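Local coordinates for zinc uptake regulation protein (PDB 4MTE) that represses zinc-uptake genes by binding their operator DNA when loaded with zinc, as a winged-helix transcription factor of the Fur family, at residues 11-16 / 73-78; 25-30 / 53-58; 86-89 / 95-98; 98-103 / 109-114. All coordinates share one frame; numbering follows the deposited sequence.

Interaction 1 of 4, residues 11-16 / 73-78. With ZN (zinc ion), chain N; nucleotides of chain F.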
# COMPACT_ATOMS: atom_id res chain seq x y z
N ALA D 11 22.94 5.76 -32.94
CA ALA D 11 24.06 5.34 -33.78
C ALA D 11 25.36 5.39 -32.97
O ALA D 11 26.14 4.43 -32.92
CB ALA D 11 24.17 6.23 -35.01
N GLN D 12 25.56 6.53 -32.32
CA GLN D 12 26.71 6.76 -31.46
C GLN D 12 26.80 5.70 -30.36
O GLN D 12 27.88 5.22 -30.04
CB GLN D 12 26.63 8.17 -30.85
CG GLN D 12 27.83 8.56 -29.99
CD GLN D 12 29.13 8.64 -30.78
OE1 GLN D 12 30.19 8.29 -30.26
NE2 GLN D 12 29.06 9.11 -32.02
N ALA D 13 25.65 5.34 -29.79
CA ALA D 13 25.60 4.32 -28.75
C ALA D 13 26.07 2.97 -29.28
O ALA D 13 26.92 2.32 -28.68
CB ALA D 13 24.18 4.20 -28.19
N GLU D 14 25.52 2.56 -30.42
CA GLU D 14 25.93 1.32 -31.06
C GLU D 14 27.44 1.30 -31.29
O GLU D 14 28.13 0.35 -30.90
CB GLU D 14 25.20 1.15 -32.40
CG GLU D 14 23.71 0.86 -32.26
CD GLU D 14 22.94 1.16 -33.53
OE1 GLU D 14 23.28 0.59 -34.59
OE2 GLU D 14 21.99 1.97 -33.47
N LYS D 15 27.95 2.35 -31.93
CA LYS D 15 29.36 2.38 -32.27
C LYS D 15 30.25 2.45 -31.02
O LYS D 15 31.30 1.81 -30.95
CB LYS D 15 29.65 3.53 -33.24
CG LYS D 15 30.40 4.71 -32.67
CD LYS D 15 30.46 5.82 -33.70
CE LYS D 15 31.28 7.00 -33.23
NZ LYS D 15 31.15 8.14 -34.18
N ILE D 16 29.80 3.19 -30.01
CA ILE D 16 30.55 3.28 -28.75
C ILE D 16 30.60 1.91 -28.06
O ILE D 16 31.64 1.51 -27.55
CB ILE D 16 29.95 4.34 -27.78
CG1 ILE D 16 30.34 5.74 -28.26
CG2 ILE D 16 30.46 4.13 -26.34
CD1 ILE D 16 29.69 6.87 -27.47
N GLN D 73 26.93 1.96 -19.07
CA GLN D 73 27.57 2.53 -20.26
C GLN D 73 27.32 4.03 -20.41
O GLN D 73 27.89 4.67 -21.30
CB GLN D 73 27.11 1.78 -21.52
CG GLN D 73 27.48 0.30 -21.53
CD GLN D 73 28.97 0.08 -21.31
OE1 GLN D 73 29.80 0.80 -21.85
NE2 GLN D 73 29.31 -0.93 -20.51
N GLY D 74 26.49 4.60 -19.54
CA GLY D 74 26.34 6.04 -19.45
C GLY D 74 25.38 6.66 -20.44
O GLY D 74 25.38 7.87 -20.64
N PHE D 75 24.54 5.83 -21.05
CA PHE D 75 23.55 6.31 -22.02
C PHE D 75 22.30 6.84 -21.31
O PHE D 75 21.56 7.65 -21.86
CB PHE D 75 23.16 5.19 -22.98
CG PHE D 75 24.33 4.57 -23.68
CD1 PHE D 75 25.41 5.35 -24.05
CD2 PHE D 75 24.36 3.22 -23.97
CE1 PHE D 75 26.49 4.79 -24.70
CE2 PHE D 75 25.44 2.66 -24.61
CZ PHE D 75 26.51 3.44 -24.98
N VAL D 76 22.09 6.37 -20.09
CA VAL D 76 20.89 6.70 -19.32
C VAL D 76 21.28 7.24 -17.94
O VAL D 76 22.33 6.89 -17.40
CB VAL D 76 19.98 5.46 -19.15
CG1 VAL D 76 18.78 5.76 -18.26
CG2 VAL D 76 19.52 4.96 -20.52
N HIS D 77 20.44 8.12 -17.41
CA HIS D 77 20.56 8.58 -16.04
C HIS D 77 19.32 8.17 -15.26
O HIS D 77 18.21 8.15 -15.81
CB HIS D 77 20.70 10.10 -15.97
CG HIS D 77 21.94 10.62 -16.61
ND1 HIS D 77 23.20 10.33 -16.14
CD2 HIS D 77 22.12 11.43 -17.68
CE1 HIS D 77 24.11 10.92 -16.90
NE2 HIS D 77 23.48 11.60 -17.84
N LYS D 78 19.52 7.86 -13.99
CA LYS D 78 18.43 7.62 -13.07
C LYS D 78 18.07 8.93 -12.40
O LYS D 78 18.94 9.64 -11.89
CB LYS D 78 18.85 6.59 -12.01
CG LYS D 78 17.75 6.24 -11.03
CD LYS D 78 18.25 5.29 -9.96
CE LYS D 78 17.13 4.85 -9.03
NZ LYS D 78 16.12 4.02 -9.75
ZN ZN N . 23.94 12.94 -19.28
P DA F 21 13.08 1.71 -8.96
OP1 DA F 21 14.15 2.62 -8.51
OP2 DA F 21 12.62 1.72 -10.37
O5' DA F 21 13.53 0.23 -8.61
C5' DA F 21 13.96 -0.04 -7.29
C4' DA F 21 14.29 -1.50 -7.10
O4' DA F 21 13.08 -2.29 -7.23
C3' DA F 21 15.27 -2.10 -8.10
O3' DA F 21 16.50 -2.30 -7.41
C2' DA F 21 14.62 -3.40 -8.58
C1' DA F 21 13.49 -3.60 -7.57
N9 DA F 21 12.33 -4.34 -8.05
C8 DA F 21 11.37 -3.94 -8.93
N7 DA F 21 10.43 -4.84 -9.14
C5 DA F 21 10.80 -5.90 -8.33
C6 DA F 21 10.24 -7.16 -8.09
N6 DA F 21 9.12 -7.62 -8.66
N1 DA F 21 10.88 -7.96 -7.22
C2 DA F 21 12.01 -7.54 -6.64
N3 DA F 21 12.63 -6.37 -6.78
C4 DA F 21 11.97 -5.60 -7.65
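A13 on helix 6-20 and F75, in the turn between helix 60-72 and strand 76-79, bring their backbones to 7.3 Å from CA to CA, and G74, at positive phi, completes the Schellman motif that ends helix 60-72. The methyl CB of A13 stands over the centre of the F75 ring, 11° off its normal and 4.0 Å from its centroid, a CH-pi contact. I16 comes instead at the rim, its CG2 4.2 Å from F75 CZ. On the face turned from A13 lies CB of Q73. With CG anti to the carbonyl carbon (chi1 -55°), the ring extends from the turn to helix 6-20, where L32 and L70 of two further helices also touch it. With an alanine in place of F75 the A13 methyl would lose the face it rests on, and a gap would probably open between helix and turn. H77 NE2 binds the zinc ion at 2.0 Å; then K78 NZ donates to OP1 of DA21 of chain F at 2.7 Å. The apolar anchor lies just ahead of the strand that carries a metal ligand and a phosphate contact, consistent with coupling between zinc and DNA binding.

Interaction 2 of 4, residues 25-30 / 53-58. With nucleotides of chain E.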
# COMPACT_ATOMS: atom_id res chain seq x y z
N THR D 25 22.66 -5.46 -27.26
CA THR D 25 21.73 -6.44 -27.79
C THR D 25 20.44 -5.80 -28.31
O THR D 25 20.18 -4.63 -28.04
CB THR D 25 21.35 -7.46 -26.69
OG1 THR D 25 20.72 -6.78 -25.60
CG2 THR D 25 22.59 -8.20 -26.19
N PRO D 26 19.65 -6.56 -29.08
CA PRO D 26 18.33 -6.13 -29.55
C PRO D 26 17.45 -5.58 -28.43
O PRO D 26 16.81 -4.55 -28.61
CB PRO D 26 17.73 -7.42 -30.11
CG PRO D 26 18.91 -8.16 -30.64
CD PRO D 26 20.04 -7.85 -29.69
N GLN D 27 17.41 -6.27 -27.29
CA GLN D 27 16.63 -5.81 -26.15
C GLN D 27 17.10 -4.45 -25.66
O GLN D 27 16.32 -3.50 -25.63
CB GLN D 27 16.71 -6.81 -24.99
CG GLN D 27 15.74 -7.97 -25.09
CD GLN D 27 15.56 -8.69 -23.77
OE1 GLN D 27 16.37 -8.55 -22.86
NE2 GLN D 27 14.48 -9.47 -23.66
N ARG D 28 18.37 -4.37 -25.29
CA ARG D 28 18.95 -3.15 -24.76
C ARG D 28 18.76 -2.00 -25.75
O ARG D 28 18.50 -0.86 -25.37
CB ARG D 28 20.43 -3.37 -24.47
CG ARG D 28 20.69 -4.47 -23.44
CD ARG D 28 22.14 -4.92 -23.41
NE ARG D 28 22.40 -5.84 -22.31
CZ ARG D 28 23.58 -6.40 -22.05
NH1 ARG D 28 24.62 -6.16 -22.83
NH2 ARG D 28 23.70 -7.22 -21.02
N LEU D 29 18.88 -2.33 -27.03
CA LEU D 29 18.68 -1.37 -28.11
C LEU D 29 17.23 -0.89 -28.14
O LEU D 29 16.96 0.32 -28.18
CB LEU D 29 19.04 -2.02 -29.44
CG LEU D 29 19.07 -1.12 -30.68
CD1 LEU D 29 20.14 -0.03 -30.53
CD2 LEU D 29 19.32 -1.96 -31.92
N GLU D 30 16.30 -1.84 -28.11
CA GLU D 30 14.87 -1.54 -28.11
C GLU D 30 14.52 -0.65 -26.93
O GLU D 30 13.79 0.33 -27.06
CB GLU D 30 14.04 -2.83 -28.04
CG GLU D 30 12.53 -2.61 -27.95
CD GLU D 30 11.94 -1.97 -29.19
OE1 GLU D 30 12.61 -2.00 -30.25
OE2 GLU D 30 10.81 -1.45 -29.11
N GLU D 53 4.49 -4.42 -26.08
CA GLU D 53 3.82 -4.35 -27.37
C GLU D 53 4.61 -5.08 -28.44
O GLU D 53 4.05 -5.59 -29.41
CB GLU D 53 3.60 -2.89 -27.77
CG GLU D 53 2.73 -2.10 -26.81
CD GLU D 53 2.81 -0.61 -27.04
OE1 GLU D 53 2.98 -0.19 -28.21
OE2 GLU D 53 2.70 0.15 -26.05
N ALA D 54 5.93 -5.13 -28.26
CA ALA D 54 6.83 -5.85 -29.15
C ALA D 54 7.15 -7.21 -28.55
O ALA D 54 6.95 -8.25 -29.19
CB ALA D 54 8.11 -5.05 -29.35
N GLU D 55 7.64 -7.20 -27.31
CA GLU D 55 8.05 -8.41 -26.61
C GLU D 55 7.13 -8.66 -25.41
O GLU D 55 7.50 -8.36 -24.28
CB GLU D 55 9.51 -8.26 -26.14
CG GLU D 55 10.48 -7.93 -27.27
CD GLU D 55 11.86 -7.55 -26.76
OE1 GLU D 55 12.22 -6.36 -26.88
OE2 GLU D 55 12.58 -8.44 -26.26
N PRO D 56 5.94 -9.22 -25.66
CA PRO D 56 4.94 -9.42 -24.60
C PRO D 56 5.43 -10.35 -23.50
O PRO D 56 4.93 -10.30 -22.37
CB PRO D 56 3.77 -10.07 -25.34
CG PRO D 56 4.39 -10.73 -26.52
CD PRO D 56 5.51 -9.83 -26.94
N GLN D 57 6.42 -11.18 -23.82
CA GLN D 57 6.98 -12.12 -22.87
C GLN D 57 7.93 -11.43 -21.89
O GLN D 57 8.50 -12.07 -21.01
CB GLN D 57 7.74 -13.22 -23.63
CG GLN D 57 6.88 -13.98 -24.62
CD GLN D 57 5.68 -14.64 -23.97
OE1 GLN D 57 5.76 -15.11 -22.83
NE2 GLN D 57 4.56 -14.67 -24.68
N ALA D 58 8.08 -10.12 -22.05
CA ALA D 58 9.01 -9.36 -21.23
C ALA D 58 8.51 -9.19 -19.80
O ALA D 58 7.31 -9.03 -19.56
CB ALA D 58 9.28 -7.99 -21.86
P DG E 5 26.45 -9.43 -21.24
OP1 DG E 5 26.59 -8.35 -22.25
OP2 DG E 5 26.42 -9.08 -19.80
O5' DG E 5 25.13 -10.27 -21.57
C5' DG E 5 24.98 -10.79 -22.89
C4' DG E 5 23.73 -11.64 -23.01
O4' DG E 5 23.94 -12.87 -22.27
C3' DG E 5 22.45 -11.01 -22.47
O3' DG E 5 21.55 -10.85 -23.56
C2' DG E 5 21.96 -11.97 -21.38
C1' DG E 5 22.74 -13.26 -21.63
N9 DG E 5 23.11 -14.01 -20.44
C8 DG E 5 23.99 -13.63 -19.45
N7 DG E 5 24.14 -14.53 -18.51
C5 DG E 5 23.30 -15.57 -18.91
C6 DG E 5 23.04 -16.82 -18.30
O6 DG E 5 23.51 -17.27 -17.25
N1 DG E 5 22.14 -17.58 -19.04
C2 DG E 5 21.56 -17.18 -20.22
N2 DG E 5 20.70 -18.04 -20.81
N3 DG E 5 21.79 -16.02 -20.81
C4 DG E 5 22.67 -15.27 -20.10
P DT E 6 20.14 -10.11 -23.35
OP1 DT E 6 19.72 -9.54 -24.66
OP2 DT E 6 20.24 -9.22 -22.17
O5' DT E 6 19.14 -11.31 -23.00
C5' DT E 6 19.15 -12.45 -23.86
C4' DT E 6 18.15 -13.49 -23.41
O4' DT E 6 18.73 -14.28 -22.35
C3' DT E 6 16.82 -12.93 -22.89
O3' DT E 6 15.77 -13.52 -23.65
C2' DT E 6 16.83 -13.30 -21.41
C1' DT E 6 17.74 -14.52 -21.37
N1 DT E 6 18.46 -14.78 -20.08
C2 DT E 6 18.38 -16.03 -19.52
O2 DT E 6 17.75 -16.96 -20.00
N3 DT E 6 19.08 -16.16 -18.36
C4 DT E 6 19.84 -15.22 -17.69
O4 DT E 6 20.43 -15.49 -16.64
C5 DT E 6 19.88 -13.92 -18.33
C7 DT E 6 20.67 -12.80 -17.73
C6 DT E 6 19.20 -13.77 -19.48
P DG E 7 14.24 -13.16 -23.34
OP1 DG E 7 13.50 -13.22 -24.62
OP2 DG E 7 14.21 -11.92 -22.53
O5' DG E 7 13.76 -14.36 -22.42
C5' DG E 7 14.01 -15.69 -22.85
C4' DG E 7 13.23 -16.68 -22.02
O4' DG E 7 13.98 -17.01 -20.82
C3' DG E 7 11.87 -16.17 -21.55
O3' DG E 7 10.93 -17.23 -21.59
C2' DG E 7 12.18 -15.65 -20.14
C1' DG E 7 13.28 -16.59 -19.66
N9 DG E 7 14.26 -16.01 -18.75
C8 DG E 7 14.87 -14.78 -18.81
N7 DG E 7 15.72 -14.58 -17.83
C5 DG E 7 15.66 -15.75 -17.08
C6 DG E 7 16.35 -16.14 -15.91
O6 DG E 7 17.19 -15.50 -15.26
N1 DG E 7 15.98 -17.42 -15.50
C2 DG E 7 15.07 -18.22 -16.14
N2 DG E 7 14.83 -19.43 -15.61
N3 DG E 7 14.42 -17.87 -17.23
C4 DG E 7 14.77 -16.64 -17.65
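Q27 lays its CG and its amide NE2 beside E55 OE2, NE2 giving it a weak hydrogen bond at 3.4 Å, the amide and carboxylate planes lying 48° apart. The same NE2 also makes a short but poorly angled, hence weak, bond of 2.7 Å to OP2 of DG7 of chain E. This is the close side of the contact, packed against the DNA backbone. T25 OG1 donates to OP1 of DT6 of chain E at 3.1 Å, and R28, its chain extended from CG to NE, places NH1 3.0 Å from OP1 of DG5 of chain E. T25 is at the N-cap of helix 26-36, its OG1 accepting a weak bond from R28 N, so this helix of the winged-helix domain begins on a run of three phosphates. A helix N terminus would be expected to favour such anions. E30 CB and CG lie along E55 OE1, CG at 3.9 Å, the two chains antiparallel with no polar bond between the carboxylates. E30 bends at chi2 (66°), and its OE2 is held by a salt bridge to R33. The loose side is the type I turn from E55 to A58, where P56 and Q57 are exposed, Q57 still packing on a phosphate.

Interaction 3 of 4, residues 86-89 / 95-98. With ZN (zinc ion), chain N.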
# COMPACT_ATOMS: atom_id res chain seq x y z
N VAL D 86 15.97 8.43 -17.58
CA VAL D 86 15.96 9.30 -18.75
C VAL D 86 17.22 9.12 -19.60
O VAL D 86 18.31 8.87 -19.08
CB VAL D 86 15.81 10.79 -18.35
CG1 VAL D 86 17.06 11.29 -17.62
CG2 VAL D 86 15.52 11.64 -19.58
N LEU D 87 17.04 9.24 -20.91
CA LEU D 87 18.16 9.19 -21.84
C LEU D 87 19.09 10.36 -21.58
O LEU D 87 18.65 11.47 -21.26
CB LEU D 87 17.64 9.25 -23.28
CG LEU D 87 18.67 9.10 -24.39
CD1 LEU D 87 19.28 7.71 -24.39
CD2 LEU D 87 18.04 9.42 -25.74
N CYS D 88 20.39 10.11 -21.68
CA CYS D 88 21.39 11.17 -21.61
C CYS D 88 21.58 11.76 -23.00
O CYS D 88 21.85 11.03 -23.96
CB CYS D 88 22.71 10.62 -21.10
SG CYS D 88 24.07 11.81 -21.20
N HIS D 89 21.44 13.08 -23.12
CA HIS D 89 21.61 13.77 -24.39
C HIS D 89 22.99 14.42 -24.46
O HIS D 89 23.18 15.41 -25.17
CB HIS D 89 20.52 14.83 -24.58
CG HIS D 89 19.13 14.27 -24.56
ND1 HIS D 89 18.49 13.83 -25.70
CD2 HIS D 89 18.26 14.09 -23.54
CE1 HIS D 89 17.29 13.39 -25.38
NE2 HIS D 89 17.12 13.53 -24.08
N THR D 95 32.55 11.69 -20.42
CA THR D 95 31.61 11.65 -19.29
C THR D 95 31.53 12.98 -18.55
O THR D 95 32.50 13.74 -18.50
CB THR D 95 31.98 10.53 -18.30
OG1 THR D 95 33.34 10.67 -17.89
CG2 THR D 95 31.79 9.16 -18.96
N HIS D 96 30.37 13.24 -17.96
CA HIS D 96 30.01 14.59 -17.53
C HIS D 96 29.32 14.61 -16.17
O HIS D 96 28.90 13.58 -15.65
CB HIS D 96 29.06 15.19 -18.56
CG HIS D 96 27.84 14.36 -18.80
ND1 HIS D 96 27.86 13.19 -19.52
CD2 HIS D 96 26.56 14.52 -18.39
CE1 HIS D 96 26.65 12.67 -19.56
NE2 HIS D 96 25.84 13.46 -18.87
N THR D 97 29.21 15.82 -15.62
CA THR D 97 28.31 16.09 -14.51
C THR D 97 27.10 16.78 -15.10
O THR D 97 27.20 17.43 -16.14
CB THR D 97 28.96 17.01 -13.45
OG1 THR D 97 28.04 17.21 -12.37
CG2 THR D 97 29.32 18.37 -14.06
N SER D 98 25.95 16.64 -14.45
CA SER D 98 24.72 17.23 -14.98
C SER D 98 23.71 17.56 -13.90
O SER D 98 23.70 16.95 -12.83
CB SER D 98 24.08 16.28 -15.99
OG SER D 98 23.59 15.12 -15.35
ZN ZN N . 23.94 12.94 -19.28
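The zinc site between the DNA-binding and dimerisation parts of this Fur-family protein joins C88 to H96, and the metal is most of what holds them together. C88 SG binds the zinc ion at 2.2 Å, and H96 NE2 does so at 2.0 Å. Sharing one ion forces the two ligands close: C88 SG lies 3.2 Å from H96 CE1, and the sulfur approaches the ring obliquely, 69° off its normal. C88 reaches the metal with SG anti to the backbone N (chi1 172°). H96 carries its ring in the crowded position between backbone N and carbonyl carbon (chi1 56°), while S98 CB lies in the ring plane at its edge. H77 and E111 complete the coordination, the H77 ring standing nearly perpendicular to that of H96. Bound to zinc, the cysteine is likely to be a thiolate. Around the site, backbone hydrogen bonds join V86 to H77 and C88 to F75, so strand 84-87 pairs with strand 76-79 as in a wing. L87 packs on L32 of helix 26-36 and L9 of helix 6-20. Across the ion, T97 OG1 makes a hydrogen bond with E118 OE1 of helix 115-127, and the loop carrying H96 runs on into strand 99-103.

Interaction 4 of 4, residues 98-103 / 109-114. With ZN (zinc ion), chain N; ZN (zinc ion), chain M.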
# COMPACT_ATOMS: atom_id res chain seq x y z
N SER D 98 25.95 16.64 -14.45
CA SER D 98 24.72 17.23 -14.98
C SER D 98 23.71 17.56 -13.90
O SER D 98 23.70 16.95 -12.83
CB SER D 98 24.08 16.28 -15.99
OG SER D 98 23.59 15.12 -15.35
N ALA D 99 22.86 18.54 -14.20
CA ALA D 99 21.74 18.89 -13.34
C ALA D 99 20.46 18.67 -14.13
O ALA D 99 20.32 19.16 -15.25
CB ALA D 99 21.86 20.33 -12.89
N MET D 100 19.53 17.92 -13.55
CA MET D 100 18.26 17.63 -14.19
C MET D 100 17.22 18.65 -13.78
O MET D 100 17.00 18.87 -12.59
CB MET D 100 17.78 16.23 -13.80
CG MET D 100 18.72 15.12 -14.25
SD MET D 100 18.73 14.91 -16.04
CE MET D 100 20.09 13.77 -16.23
N PHE D 101 16.59 19.28 -14.76
CA PHE D 101 15.49 20.19 -14.49
C PHE D 101 14.18 19.50 -14.84
O PHE D 101 13.98 19.09 -15.99
CB PHE D 101 15.66 21.50 -15.26
CG PHE D 101 16.79 22.34 -14.74
CD1 PHE D 101 16.55 23.39 -13.87
CD2 PHE D 101 18.10 22.06 -15.10
CE1 PHE D 101 17.59 24.15 -13.38
CE2 PHE D 101 19.14 22.82 -14.61
CZ PHE D 101 18.89 23.87 -13.75
N ILE D 102 13.31 19.39 -13.85
CA ILE D 102 12.14 18.53 -13.89
C ILE D 102 10.85 19.32 -13.70
O ILE D 102 10.70 20.04 -12.71
CB ILE D 102 12.21 17.47 -12.76
CG1 ILE D 102 13.49 16.64 -12.87
CG2 ILE D 102 10.98 16.55 -12.79
CD1 ILE D 102 13.83 15.88 -11.60
N CYS D 103 9.92 19.17 -14.63
CA CYS D 103 8.59 19.74 -14.46
C CYS D 103 7.71 18.75 -13.72
O CYS D 103 7.55 17.61 -14.14
CB CYS D 103 7.96 20.09 -15.81
SG CYS D 103 6.41 21.01 -15.68
N VAL D 109 11.93 16.61 -18.73
CA VAL D 109 13.16 16.92 -18.02
C VAL D 109 14.27 17.38 -18.96
O VAL D 109 14.38 16.89 -20.09
CB VAL D 109 13.67 15.72 -17.18
CG1 VAL D 109 12.61 15.29 -16.17
CG2 VAL D 109 14.06 14.55 -18.09
N LYS D 110 15.09 18.31 -18.49
CA LYS D 110 16.25 18.78 -19.25
C LYS D 110 17.55 18.48 -18.51
O LYS D 110 17.72 18.88 -17.36
CB LYS D 110 16.15 20.28 -19.54
CG LYS D 110 15.63 20.62 -20.93
CD LYS D 110 16.71 20.45 -22.00
CE LYS D 110 17.75 21.56 -21.93
NZ LYS D 110 18.68 21.55 -23.10
N GLU D 111 18.45 17.76 -19.18
CA GLU D 111 19.80 17.58 -18.66
C GLU D 111 20.65 18.75 -19.11
O GLU D 111 20.84 18.97 -20.31
CB GLU D 111 20.44 16.26 -19.13
CG GLU D 111 21.73 15.98 -18.35
CD GLU D 111 22.54 14.77 -18.80
OE1 GLU D 111 23.60 14.56 -18.22
OE2 GLU D 111 22.16 14.02 -19.72
N GLU D 112 21.16 19.51 -18.14
CA GLU D 112 22.00 20.67 -18.43
C GLU D 112 23.30 20.59 -17.65
O GLU D 112 23.30 20.40 -16.43
CB GLU D 112 21.25 21.96 -18.10
CG GLU D 112 19.83 22.00 -18.64
CD GLU D 112 19.33 23.40 -18.94
OE1 GLU D 112 20.07 24.17 -19.60
OE2 GLU D 112 18.20 23.73 -18.53
N CYS D 113 24.42 20.75 -18.36
CA CYS D 113 25.73 20.67 -17.74
C CYS D 113 25.93 21.81 -16.75
O CYS D 113 25.25 22.83 -16.82
CB CYS D 113 26.82 20.71 -18.81
SG CYS D 113 28.49 20.42 -18.17
N ALA D 114 26.86 21.63 -15.82
CA ALA D 114 27.13 22.63 -14.80
C ALA D 114 28.43 22.31 -14.06
O ALA D 114 28.42 21.62 -13.04
CB ALA D 114 25.97 22.71 -13.81
ZN ZN N . 23.94 12.94 -19.28
ZN ZN M . 6.16 21.50 -17.89
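F101 O is gripped twice: K110 N donates to it at 2.8 Å, and CA of V109 adds a CA-H...O contact at 3.1 Å. F101 N returns a bond to K110 O, and A99 and E112 exchange a second reciprocal pair. The two hydrogen-bonded pairs alternate with the non-hydrogen-bonded pairs M100 with E111 and I102 with V109. Strands 99-103 and 109-112 therefore form an antiparallel beta hairpin, their axes at 163°, and strand 131-140 pairs with 99-103 on its other edge to make the mixed sheet of the Fur-type dimerisation domain. On one face lie M100, I102, V109 and E111. M100 bends at chi2 (-69°), which lays its thioether against the chain of E111, with CE 3.5 Å from E111 CG and SD 3.8 Å from E111 CB. E111 runs fully extended beyond CG to chelate one zinc ion, OE1 at 2.0 Å and OE2 at 2.1 Å. A serine in place of M100 would strip this cover from the glutamate chain, and the carboxylate would probably be less firmly steered toward its metal. Farther along, I102 CG1 lies beside V109 CG1 at 3.7 Å, the two branched chains running alongside each other. The other face carries F101, with E112 lying across it, and there F130 of the second subunit meets the F101 ring edge-to-face. At the strand end C103 SG binds the other zinc ion at 2.3 Å, together with C106, C143 and C146.

Overall arrangement
From the N terminus, interaction 1 closes the longest loop, bringing helix 6-20 onto the turn before strand 76-79. Interaction 2 falls within that loop and joins the start of helix 26-36 to the segment ahead of helix 60-72; E14 packs on L29 between them. Interaction 3 closes the short loop between strands 84-87 and 99-103, and backbone bonds tie 73-78 to 86-89 in one sheet. Interaction 4 starts where 3 ends, sharing S98, and closes the hairpin. No loops cross. Interactions 1, 3 and 4 converge on one zinc ion, linking the winged-helix part to the dimerisation sheet; interaction 2, its centre about 28 Å from that of interaction 4, touches DNA but not the zinc, while interaction 1 reaches both.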